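Local coordinates for ribosomal protein uL16 3-hydroxylase (Escherichia coli, PDB 4CCL) that hydroxylates an arginine of ribosomal protein uL16 as an iron- and 2-oxoglutarate-dependent oxygenase that regulates growth, at residues Leu7-Phe12 and Phe100-Asp105; His16-Pro21 and Gln128-Ile133; Gly201-Asn206 and Gly308-Arg313. All coordinates share one frame; numbering follows the deposited sequence.

Contact 1 (Leu7-Phe12 and Phe100-Asp105)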
loop_
_atom_site.group_PDB
_atom_site.type_symbol
_atom_site.label_atom_id
_atom_site.label_comp_id
_atom_site.label_asym_id
_atom_site.label_seq_id
_atom_site.Cartn_x
_atom_site.Cartn_y
_atom_site.Cartn_z
ATOM N N LEU B 7 -32.525 20.241 18.372
ATOM C CA LEU B 7 -31.704 21.040 17.468
ATOM C C LEU B 7 -32.461 21.429 16.197
ATOM O O LEU B 7 -33.284 20.663 15.695
ATOM C CB LEU B 7 -30.431 20.259 17.114
ATOM C CG LEU B 7 -29.341 20.876 16.233
ATOM C CD1 LEU B 7 -29.022 22.303 16.651
ATOM C CD2 LEU B 7 -28.082 20.014 16.277
ATOM N N ASN B 8 -32.182 22.625 15.690
ATOM C CA ASN B 8 -32.694 23.033 14.393
ATOM C C ASN B 8 -31.604 22.655 13.406
ATOM O O ASN B 8 -30.531 23.257 13.386
ATOM C CB ASN B 8 -32.947 24.545 14.389
ATOM C CG ASN B 8 -33.412 25.070 13.041
ATOM O OD1 ASN B 8 -33.706 24.305 12.124
ATOM N ND2 ASN B 8 -33.487 26.391 12.922
ATOM N N TRP B 9 -31.886 21.636 12.603
ATOM C CA TRP B 9 -30.882 21.034 11.725
ATOM C C TRP B 9 -30.396 21.866 10.530
ATOM O O TRP B 9 -29.191 21.943 10.301
ATOM C CB TRP B 9 -31.268 19.604 11.314
ATOM C CG TRP B 9 -30.978 18.571 12.376
ATOM C CD1 TRP B 9 -31.873 18.007 13.237
ATOM C CD2 TRP B 9 -29.706 17.993 12.690
ATOM N NE1 TRP B 9 -31.239 17.109 14.063
ATOM C CE2 TRP B 9 -29.901 17.083 13.747
ATOM C CE3 TRP B 9 -28.412 18.151 12.177
ATOM C CZ2 TRP B 9 -28.866 16.337 14.301
ATOM C CZ3 TRP B 9 -27.382 17.412 12.729
ATOM C CH2 TRP B 9 -27.615 16.517 13.778
ATOM N N PRO B 10 -31.318 22.455 9.744
ATOM C CA PRO B 10 -30.846 23.245 8.599
ATOM C C PRO B 10 -29.900 24.367 9.021
ATOM O O PRO B 10 -28.834 24.540 8.420
ATOM C CB PRO B 10 -32.138 23.839 8.040
ATOM C CG PRO B 10 -33.184 22.849 8.397
ATOM C CD PRO B 10 -32.786 22.298 9.734
ATOM N N ASP B 11 -30.276 25.083 10.076
ATOM C CA ASP B 11 -29.464 26.173 10.597
ATOM C C ASP B 11 -28.096 25.690 11.061
ATOM O O ASP B 11 -27.086 26.359 10.839
ATOM C CB ASP B 11 -30.181 26.878 11.749
ATOM C CG ASP B 11 -29.282 27.860 12.472
ATOM O OD1 ASP B 11 -28.930 28.898 11.874
ATOM O OD2 ASP B 11 -28.915 27.587 13.634
ATOM N N PHE B 12 -28.073 24.529 11.707
ATOM C CA PHE B 12 -26.839 23.975 12.245
ATOM C C PHE B 12 -25.893 23.556 11.129
ATOM O O PHE B 12 -24.720 23.932 11.120
ATOM C CB PHE B 12 -27.138 22.779 13.149
ATOM C CG PHE B 12 -25.910 22.070 13.637
ATOM C CD1 PHE B 12 -25.219 22.537 14.743
ATOM C CD2 PHE B 12 -25.444 20.935 12.990
ATOM C CE1 PHE B 12 -24.089 21.885 15.197
ATOM C CE2 PHE B 12 -24.313 20.280 13.439
ATOM C CZ PHE B 12 -23.634 20.755 14.543
ATOM N N PHE B 100 -28.909 11.497 15.503
ATOM C CA PHE B 100 -27.839 12.105 14.715
ATOM C C PHE B 100 -27.795 11.634 13.260
ATOM O O PHE B 100 -26.875 11.964 12.518
ATOM C CB PHE B 100 -26.489 11.934 15.413
ATOM C CG PHE B 100 -26.394 12.680 16.714
ATOM C CD1 PHE B 100 -26.034 14.019 16.741
ATOM C CD2 PHE B 100 -26.685 12.045 17.909
ATOM C CE1 PHE B 100 -25.955 14.705 17.936
ATOM C CE2 PHE B 100 -26.607 12.726 19.108
ATOM C CZ PHE B 100 -26.240 14.057 19.122
ATOM N N ARG B 101 -28.788 10.841 12.872
ATOM C CA ARG B 101 -28.900 10.354 11.502
ATOM C C ARG B 101 -29.171 11.462 10.479
ATOM O O ARG B 101 -29.155 11.215 9.272
ATOM C CB ARG B 101 -29.956 9.253 11.408
ATOM C CG ARG B 101 -29.569 8.004 12.168
ATOM C CD ARG B 101 -30.004 6.735 11.439
ATOM N NE ARG B 101 -29.164 5.531 11.586
ATOM C CZ ARG B 101 -28.403 5.180 12.627
ATOM N NH1 ARG B 101 -28.295 5.921 13.722
ATOM N NH2 ARG B 101 -27.733 4.040 12.565
ATOM N N GLU B 102 -29.424 12.675 10.962
ATOM C CA GLU B 102 -29.476 13.848 10.093
ATOM C C GLU B 102 -28.120 14.103 9.429
ATOM O O GLU B 102 -28.015 14.874 8.475
ATOM C CB GLU B 102 -29.933 15.079 10.877
ATOM C CG GLU B 102 -31.367 14.993 11.379
ATOM C CD GLU B 102 -32.386 15.036 10.257
ATOM O OE1 GLU B 102 -32.027 15.466 9.138
ATOM O OE2 GLU B 102 -33.547 14.638 10.492
ATOM N N LEU B 103 -27.093 13.436 9.946
ATOM C CA LEU B 103 -25.759 13.437 9.364
ATOM C C LEU B 103 -25.502 12.015 8.867
ATOM O O LEU B 103 -26.065 11.062 9.405
ATOM C CB LEU B 103 -24.727 13.834 10.425
ATOM C CG LEU B 103 -24.705 15.306 10.848
ATOM C CD1 LEU B 103 -23.983 15.484 12.175
ATOM C CD2 LEU B 103 -24.053 16.153 9.767
ATOM N N PRO B 104 -24.659 11.868 7.832
ATOM C CA PRO B 104 -24.489 10.574 7.156
ATOM C C PRO B 104 -23.986 9.460 8.074
ATOM O O PRO B 104 -23.082 9.690 8.877
ATOM C CB PRO B 104 -23.439 10.876 6.080
ATOM C CG PRO B 104 -23.513 12.348 5.872
ATOM C CD PRO B 104 -23.839 12.923 7.213
ATOM N N ASP B 105 -24.571 8.271 7.945
ATOM C CA ASP B 105 -24.136 7.103 8.710
ATOM C C ASP B 105 -22.650 6.812 8.524
ATOM O O ASP B 105 -21.983 6.355 9.450
ATOM C CB ASP B 105 -24.938 5.859 8.316
ATOM C CG ASP B 105 -26.363 5.892 8.829
ATOM O OD1 ASP B 105 -26.643 6.662 9.773
ATOM O OD2 ASP B 105 -27.202 5.138 8.293
#

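Contact 2 (His16-Pro21 and Gln128-Ile133). With SO4 (sulfate ion), chain M.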
loop_
_atom_site.group_PDB
_atom_site.type_symbol
_atom_site.label_atom_id
_atom_site.label_comp_id
_atom_site.label_asym_id
_atom_site.label_seq_id
_atom_site.Cartn_x
_atom_site.Cartn_y
_atom_site.Cartn_z
ATOM N N HIS B 16 -22.900 26.006 11.306
ATOM C CA HIS B 16 -22.014 25.406 12.306
ATOM C C HIS B 16 -21.149 24.236 11.843
ATOM O O HIS B 16 -19.927 24.287 11.976
ATOM C CB HIS B 16 -22.745 25.136 13.623
ATOM C CG HIS B 16 -23.008 26.383 14.414
ATOM N ND1 HIS B 16 -24.281 26.833 14.691
ATOM C CD2 HIS B 16 -22.161 27.283 14.960
ATOM C CE1 HIS B 16 -24.205 27.954 15.387
ATOM N NE2 HIS B 16 -22.929 28.250 15.565
ATOM N N TRP B 17 -21.788 23.173 11.363
ATOM C CA TRP B 17 -21.103 21.918 11.067
ATOM C C TRP B 17 -19.842 22.104 10.229
ATOM O O TRP B 17 -19.860 22.750 9.182
ATOM C CB TRP B 17 -22.058 21.002 10.304
ATOM C CG TRP B 17 -21.410 19.778 9.762
ATOM C CD1 TRP B 17 -21.026 19.554 8.472
ATOM C CD2 TRP B 17 -21.066 18.602 10.494
ATOM N NE1 TRP B 17 -20.467 18.305 8.355
ATOM C CE2 TRP B 17 -20.477 17.701 9.588
ATOM C CE3 TRP B 17 -21.197 18.222 11.833
ATOM C CZ2 TRP B 17 -20.021 16.444 9.972
ATOM C CZ3 TRP B 17 -20.744 16.974 12.215
ATOM C CH2 TRP B 17 -20.164 16.100 11.289
ATOM N N GLN B 18 -18.748 21.527 10.726
ATOM C CA GLN B 18 -17.420 21.637 10.124
ATOM C C GLN B 18 -16.931 23.082 10.007
ATOM O O GLN B 18 -16.063 23.385 9.188
ATOM C CB GLN B 18 -17.391 20.955 8.754
ATOM C CG GLN B 18 -17.319 19.443 8.808
ATOM C CD GLN B 18 -15.897 18.930 8.706
ATOM O OE1 GLN B 18 -15.122 19.383 7.864
ATOM N NE2 GLN B 18 -15.544 17.984 9.569
ATOM N N LYS B 19 -17.485 23.970 10.830
ATOM C CA LYS B 19 -17.099 25.378 10.797
ATOM C C LYS B 19 -16.783 25.939 12.181
ATOM O O LYS B 19 -15.633 26.245 12.489
ATOM C CB LYS B 19 -18.193 26.216 10.131
ATOM C CG LYS B 19 -18.597 25.717 8.756
ATOM C CD LYS B 19 -19.735 26.533 8.176
ATOM C CE LYS B 19 -20.382 25.803 7.009
ATOM N NZ LYS B 19 -21.103 24.579 7.469
ATOM N N ARG B 20 -17.817 26.065 13.010
ATOM C CA ARG B 20 -17.696 26.690 14.322
ATOM C C ARG B 20 -18.345 25.826 15.392
ATOM O O ARG B 20 -19.349 25.160 15.134
ATOM C CB ARG B 20 -18.373 28.063 14.320
ATOM C CG ARG B 20 -17.920 28.992 13.207
ATOM C CD ARG B 20 -16.437 29.301 13.308
ATOM N NE ARG B 20 -16.111 30.051 14.516
ATOM C CZ ARG B 20 -14.872 30.317 14.916
ATOM N NH1 ARG B 20 -13.839 29.889 14.204
ATOM N NH2 ARG B 20 -14.663 31.008 16.028
ATOM N N PRO B 21 -17.774 25.835 16.605
ATOM C CA PRO B 21 -18.379 25.113 17.725
ATOM C C PRO B 21 -19.578 25.835 18.325
ATOM O O PRO B 21 -19.674 27.059 18.237
ATOM C CB PRO B 21 -17.241 25.045 18.747
ATOM C CG PRO B 21 -16.417 26.240 18.464
ATOM C CD PRO B 21 -16.473 26.424 16.967
ATOM N N GLN B 128 -9.043 15.369 15.480
ATOM C CA GLN B 128 -9.119 15.526 14.031
ATOM C C GLN B 128 -10.538 15.315 13.521
ATOM O O GLN B 128 -10.785 15.332 12.315
ATOM C CB GLN B 128 -8.136 14.604 13.304
ATOM C CG GLN B 128 -6.693 15.087 13.337
ATOM C CD GLN B 128 -6.542 16.532 12.886
ATOM O OE1 GLN B 128 -5.797 17.303 13.491
ATOM N NE2 GLN B 128 -7.244 16.903 11.818
ATOM N N TYR B 129 -11.471 15.114 14.445
ATOM C CA TYR B 129 -12.841 14.795 14.068
ATOM C C TYR B 129 -13.884 15.649 14.784
ATOM O O TYR B 129 -13.622 16.218 15.846
ATOM C CB TYR B 129 -13.118 13.319 14.339
ATOM C CG TYR B 129 -12.035 12.397 13.826
ATOM C CD1 TYR B 129 -12.004 12.008 12.494
ATOM C CD2 TYR B 129 -11.041 11.921 14.674
ATOM C CE1 TYR B 129 -11.013 11.167 12.021
ATOM C CE2 TYR B 129 -10.050 11.084 14.212
ATOM C CZ TYR B 129 -10.039 10.709 12.886
ATOM O OH TYR B 129 -9.050 9.873 12.427
ATOM N N ASP B 130 -15.069 15.728 14.186
ATOM C CA ASP B 130 -16.204 16.401 14.799
ATOM C C ASP B 130 -16.688 15.572 15.979
ATOM O O ASP B 130 -16.541 14.350 15.990
ATOM C CB ASP B 130 -17.339 16.552 13.789
ATOM C CG ASP B 130 -16.892 17.219 12.504
ATOM O OD1 ASP B 130 -16.356 16.513 11.621
ATOM O OD2 ASP B 130 -17.072 18.450 12.379
ATOM N N VAL B 131 -17.260 16.236 16.976
ATOM C CA VAL B 131 -17.810 15.529 18.124
ATOM C C VAL B 131 -18.998 16.280 18.722
ATOM O O VAL B 131 -19.030 17.513 18.719
ATOM C CB VAL B 131 -16.725 15.268 19.206
ATOM C CG1 VAL B 131 -16.261 16.570 19.845
ATOM C CG2 VAL B 131 -17.229 14.289 20.264
ATOM N N PHE B 132 -19.988 15.532 19.202
ATOM C CA PHE B 132 -21.058 16.119 19.998
ATOM C C PHE B 132 -20.895 15.627 21.428
ATOM O O PHE B 132 -20.923 14.425 21.677
ATOM C CB PHE B 132 -22.432 15.711 19.463
ATOM C CG PHE B 132 -22.806 16.374 18.169
ATOM C CD1 PHE B 132 -22.427 15.820 16.957
ATOM C CD2 PHE B 132 -23.550 17.544 18.161
ATOM C CE1 PHE B 132 -22.774 16.423 15.764
ATOM C CE2 PHE B 132 -23.900 18.152 16.971
ATOM C CZ PHE B 132 -23.512 17.590 15.771
ATOM N N ILE B 133 -20.716 16.544 22.372
ATOM C CA ILE B 133 -20.534 16.133 23.757
ATOM C C ILE B 133 -21.786 16.421 24.581
ATOM O O ILE B 133 -22.122 17.573 24.849
ATOM C CB ILE B 133 -19.306 16.800 24.397
ATOM C CG1 ILE B 133 -18.059 16.521 23.553
ATOM C CG2 ILE B 133 -19.119 16.302 25.818
ATOM C CD1 ILE B 133 -16.823 17.285 23.994
HETATM S S SO4 M . -24.548 30.973 17.425
HETATM O O1 SO4 M . -25.707 30.091 17.546
HETATM O O2 SO4 M . -24.700 31.821 16.246
HETATM O O3 SO4 M . -24.443 31.812 18.614
HETATM O O4 SO4 M . -23.327 30.183 17.298
#

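Contact 3 (Gly201-Asn206 and Gly308-Arg313)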
loop_
_atom_site.group_PDB
_atom_site.type_symbol
_atom_site.label_atom_id
_atom_site.label_comp_id
_atom_site.label_asym_id
_atom_site.label_seq_id
_atom_site.Cartn_x
_atom_site.Cartn_y
_atom_site.Cartn_z
ATOM N N GLY B 201 -18.961 10.577 18.360
ATOM C CA GLY B 201 -17.783 10.894 17.586
ATOM C C GLY B 201 -18.017 10.684 16.111
ATOM O O GLY B 201 -18.941 9.976 15.707
ATOM N N PHE B 202 -17.163 11.296 15.305
ATOM C CA PHE B 202 -17.245 11.150 13.862
ATOM C C PHE B 202 -15.896 10.735 13.298
ATOM O O PHE B 202 -14.875 10.812 13.980
ATOM C CB PHE B 202 -17.757 12.438 13.211
ATOM C CG PHE B 202 -19.227 12.678 13.427
ATOM C CD1 PHE B 202 -19.692 13.171 14.633
ATOM C CD2 PHE B 202 -20.142 12.394 12.427
ATOM C CE1 PHE B 202 -21.037 13.385 14.837
ATOM C CE2 PHE B 202 -21.491 12.608 12.624
ATOM C CZ PHE B 202 -21.940 13.103 13.832
ATOM N N ARG B 203 -15.900 10.266 12.059
ATOM C CA ARG B 203 -14.687 9.751 11.451
ATOM C C ARG B 203 -14.572 10.206 10.008
ATOM O O ARG B 203 -15.529 10.115 9.240
ATOM C CB ARG B 203 -14.677 8.223 11.519
ATOM C CG ARG B 203 -16.001 7.596 11.123
ATOM C CD ARG B 203 -15.988 6.088 11.285
ATOM N NE ARG B 203 -15.033 5.446 10.388
ATOM C CZ ARG B 203 -14.964 4.134 10.190
ATOM N NH1 ARG B 203 -15.801 3.322 10.822
ATOM N NH2 ARG B 203 -14.062 3.636 9.355
ATOM N N ALA B 204 -13.401 10.712 9.643
ATOM C CA ALA B 204 -13.115 10.980 8.247
ATOM C C ALA B 204 -11.706 10.502 7.938
ATOM O O ALA B 204 -10.793 10.685 8.743
ATOM C CB ALA B 204 -13.256 12.463 7.952
ATOM N N PRO B 205 -11.524 9.891 6.761
ATOM C CA PRO B 205 -10.212 9.391 6.341
ATOM C C PRO B 205 -9.317 10.507 5.822
ATOM O O PRO B 205 -9.826 11.525 5.358
ATOM C CB PRO B 205 -10.561 8.432 5.202
ATOM C CG PRO B 205 -11.807 9.009 4.608
ATOM C CD PRO B 205 -12.577 9.588 5.774
ATOM N N ASN B 206 -8.005 10.318 5.898
ATOM C CA ASN B 206 -7.095 11.187 5.167
ATOM C C ASN B 206 -6.595 10.469 3.915
ATOM O O ASN B 206 -6.943 9.312 3.688
ATOM C CB ASN B 206 -5.947 11.686 6.057
ATOM C CG ASN B 206 -5.229 10.569 6.788
ATOM O OD1 ASN B 206 -5.110 9.451 6.287
ATOM N ND2 ASN B 206 -4.736 10.874 7.983
ATOM N N GLY B 308 -23.520 -0.845 16.644
ATOM C CA GLY B 308 -22.256 -0.388 16.097
ATOM C C GLY B 308 -21.934 -0.962 14.731
ATOM O O GLY B 308 -20.973 -0.539 14.088
ATOM N N LEU B 309 -22.727 -1.933 14.288
ATOM C CA LEU B 309 -22.504 -2.549 12.986
ATOM C C LEU B 309 -22.883 -1.579 11.878
ATOM O O LEU B 309 -23.990 -1.041 11.862
ATOM C CB LEU B 309 -23.308 -3.842 12.840
ATOM C CG LEU B 309 -22.965 -4.684 11.607
ATOM C CD1 LEU B 309 -22.096 -5.873 11.990
ATOM C CD2 LEU B 309 -24.217 -5.140 10.874
ATOM N N ARG B 310 -21.959 -1.359 10.951
ATOM C CA ARG B 310 -22.160 -0.376 9.895
ATOM C C ARG B 310 -22.695 -1.007 8.612
ATOM O O ARG B 310 -22.107 -1.943 8.072
ATOM C CB ARG B 310 -20.859 0.389 9.636
ATOM C CG ARG B 310 -20.371 1.155 10.861
ATOM C CD ARG B 310 -18.888 1.500 10.795
ATOM N NE ARG B 310 -18.569 2.426 9.711
ATOM C CZ ARG B 310 -18.810 3.732 9.747
ATOM N NH1 ARG B 310 -19.388 4.275 10.811
ATOM N NH2 ARG B 310 -18.482 4.498 8.715
ATOM N N VAL B 311 -23.824 -0.487 8.140
ATOM C CA VAL B 311 -24.421 -0.942 6.893
ATOM C C VAL B 311 -24.597 0.253 5.965
ATOM O O VAL B 311 -25.361 1.174 6.260
ATOM C CB VAL B 311 -25.785 -1.608 7.133
ATOM C CG1 VAL B 311 -26.280 -2.266 5.860
ATOM C CG2 VAL B 311 -25.680 -2.631 8.251
ATOM N N LEU B 312 -23.883 0.242 4.844
ATOM C CA LEU B 312 -23.837 1.416 3.978
ATOM C C LEU B 312 -24.137 1.079 2.527
ATOM O O LEU B 312 -23.714 0.046 2.022
ATOM C CB LEU B 312 -22.469 2.086 4.081
ATOM C CG LEU B 312 -22.083 2.494 5.503
ATOM C CD1 LEU B 312 -20.613 2.857 5.587
ATOM C CD2 LEU B 312 -22.953 3.645 5.989
ATOM N N ARG B 313 -24.867 1.962 1.857
ATOM C CA ARG B 313 -25.219 1.735 0.464
ATOM C C ARG B 313 -24.400 2.615 -0.473
ATOM O O ARG B 313 -24.429 3.842 -0.370
ATOM C CB ARG B 313 -26.713 1.976 0.240
ATOM C CG ARG B 313 -27.147 1.786 -1.201
ATOM C CD ARG B 313 -28.585 2.212 -1.418
ATOM N NE ARG B 313 -29.539 1.173 -1.042
ATOM C CZ ARG B 313 -29.852 0.137 -1.812
ATOM N NH1 ARG B 313 -29.280 -0.008 -3.000
ATOM N NH2 ARG B 313 -30.733 -0.761 -1.393
#

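Contact 1 (Leu7-Phe12 and Phe100-Asp105)
The first turn of helix 9-15 packs through Trp9 against the loop that leads into strand 108-116 of the JmjC (cupin-type) fold, the indole lying against Phe100, Glu102 and Leu103. Trp9 and Glu102 face each other with CA atoms 7.5 Å apart, and Glu102 supplies the main partner of the ring. Its two methylene carbons sit over one face of the indole. CG stands 3.4 Å from the centroid of the five-membered ring and only 8° off the ring normal, a CH-pi contact with the carbon almost straight above the ring, while CB is 3.4 Å from Trp9 CD2, above the bond shared by the two rings. A bend at chi2 of Glu102 (-68°) turns the chain so that the aliphatic part stays on the indole while the carboxylate leads off beyond it, its plane 36° from that of the ring. At the far end of the indole, the six-membered ring enters an apolar corner. Trp9 CZ3 meets Leu103 CG at 3.9 Å, the leucine crossing the indole at about a right angle, and Trp9 CH2 comes 4.2 Å from CD1 of Phe100, which lies at the indole edge. On the face opposite Glu102, Leu7 CD2 is placed toward the rim and also rests on the ring of Phe12. That phenylalanine and Phe100 both continue inward to Phe132 on the main sheet. The other side of the loop belongs to the dimer interface, where Arg101 packs on Pro239 of the second subunit. Across these two segments the attachment is therefore made by dispersion and CH-pi contact alone: the acidic residue contributes its carbon chain rather than its charge, and the carboxylate of this exposed residue takes no part in the contact.

Contact 2 (His16-Pro21 and Gln128-Ile133)
With CG of Trp17 anti to the backbone N (chi1 171°), the indole swings across Asp130, and a bend at chi2 of Gln18 folds the next side chain back so that its amide reaches the same carboxylate. The Asp130 carboxylate lies over one face of the indole, planes only 17° apart, with CG 3.7 Å from Trp17 CH2; Gln18 CG rests on this face too. Gln18 NE2 donates to Asp130 OD1 at 2.7 Å with an N-H...O angle of 141°, meeting the syn lone pair, and the oxygen lies in the amide plane. These residues join the loop between helix 9-15 and strand 22-24 to the lead-in of strand 131-135, in the main sheet of the JmjC fold, three residues after the iron ligand Asp127. Asp130 is buried but well supplied: Tyr180 OH bonds to OD2, and Arg107 makes a salt bridge to OD1. A leucine in place of Gln18 would probably leave Asp130 OD1 without its amide donor and cost the weak bond from Gln18 OE1 to the backbone of Asp230 of the second subunit. Further along the strand, Phe132 CE1 touches Trp17 CZ3 at 4.1 Å, near the plane of the indole, whose NE1 is hydrogen-bonded to Asp230 of the second subunit.

Contact 3 (Gly201-Asn206 and Gly308-Arg313)
Arg203, just past the end of strand 195-202, and Arg310, just before strand 311-314, have CA atoms 12.7 Å apart, so the two backbones stay well separated and long side chains span the gap. They come from opposite directions and meet as stacked guanidinium groups, centres 3.9 Å apart and planes inclined by 28°. The overlap is offset: Arg203 NH1 lies over the Arg310 group, 3.2 Å from its CZ, while Arg310 NH2 sits above the rim of the Arg203 group, 3.8 Å from Arg203 CZ. A bend at chi3 in each chain lays the groups against one another. Carbonyl oxygens accept from all three Arg310 nitrogens and from Arg203 NH1. Each arginine reaches across: Arg310, of the winged-helix region, gives NH1 to Ile108 O and NH2 to Trp106 O at the start of strand 108-116, besides NE to Ile272 O, and Arg203, of the JmjC domain, gives NH1 to Gln274 O just past helix 263-272. Two buried like charges in stacking contact would normally repel; here the carbonyl dipoles, including those near the C-terminal end of that helix, probably offset much of the cost, anchor Arg203 at NH1 and hold the Arg310 group against turning.

Contacts 1 and 2 join helix 9-15 and the loop after it to elements of the JmjC fold and run into one another: Leu103 CD1 packs on Trp17 CZ3 at 3.6 Å, and the two share an aromatic cluster. Contact 1 is partly buried and relies on carbon surfaces, whereas contact 2 is buried and adds a carboxylate with several polar partners. Contact 3, also buried and nearer the centre of the chain, connects two domains through stacked cations that donate to backbone carbonyls. Contacts 2 and 3 share a sheet, since strands 131-135 and 195-202 are neighbours, and Phe202 reaches Phe132 as well as Leu103. All three touch the second subunit.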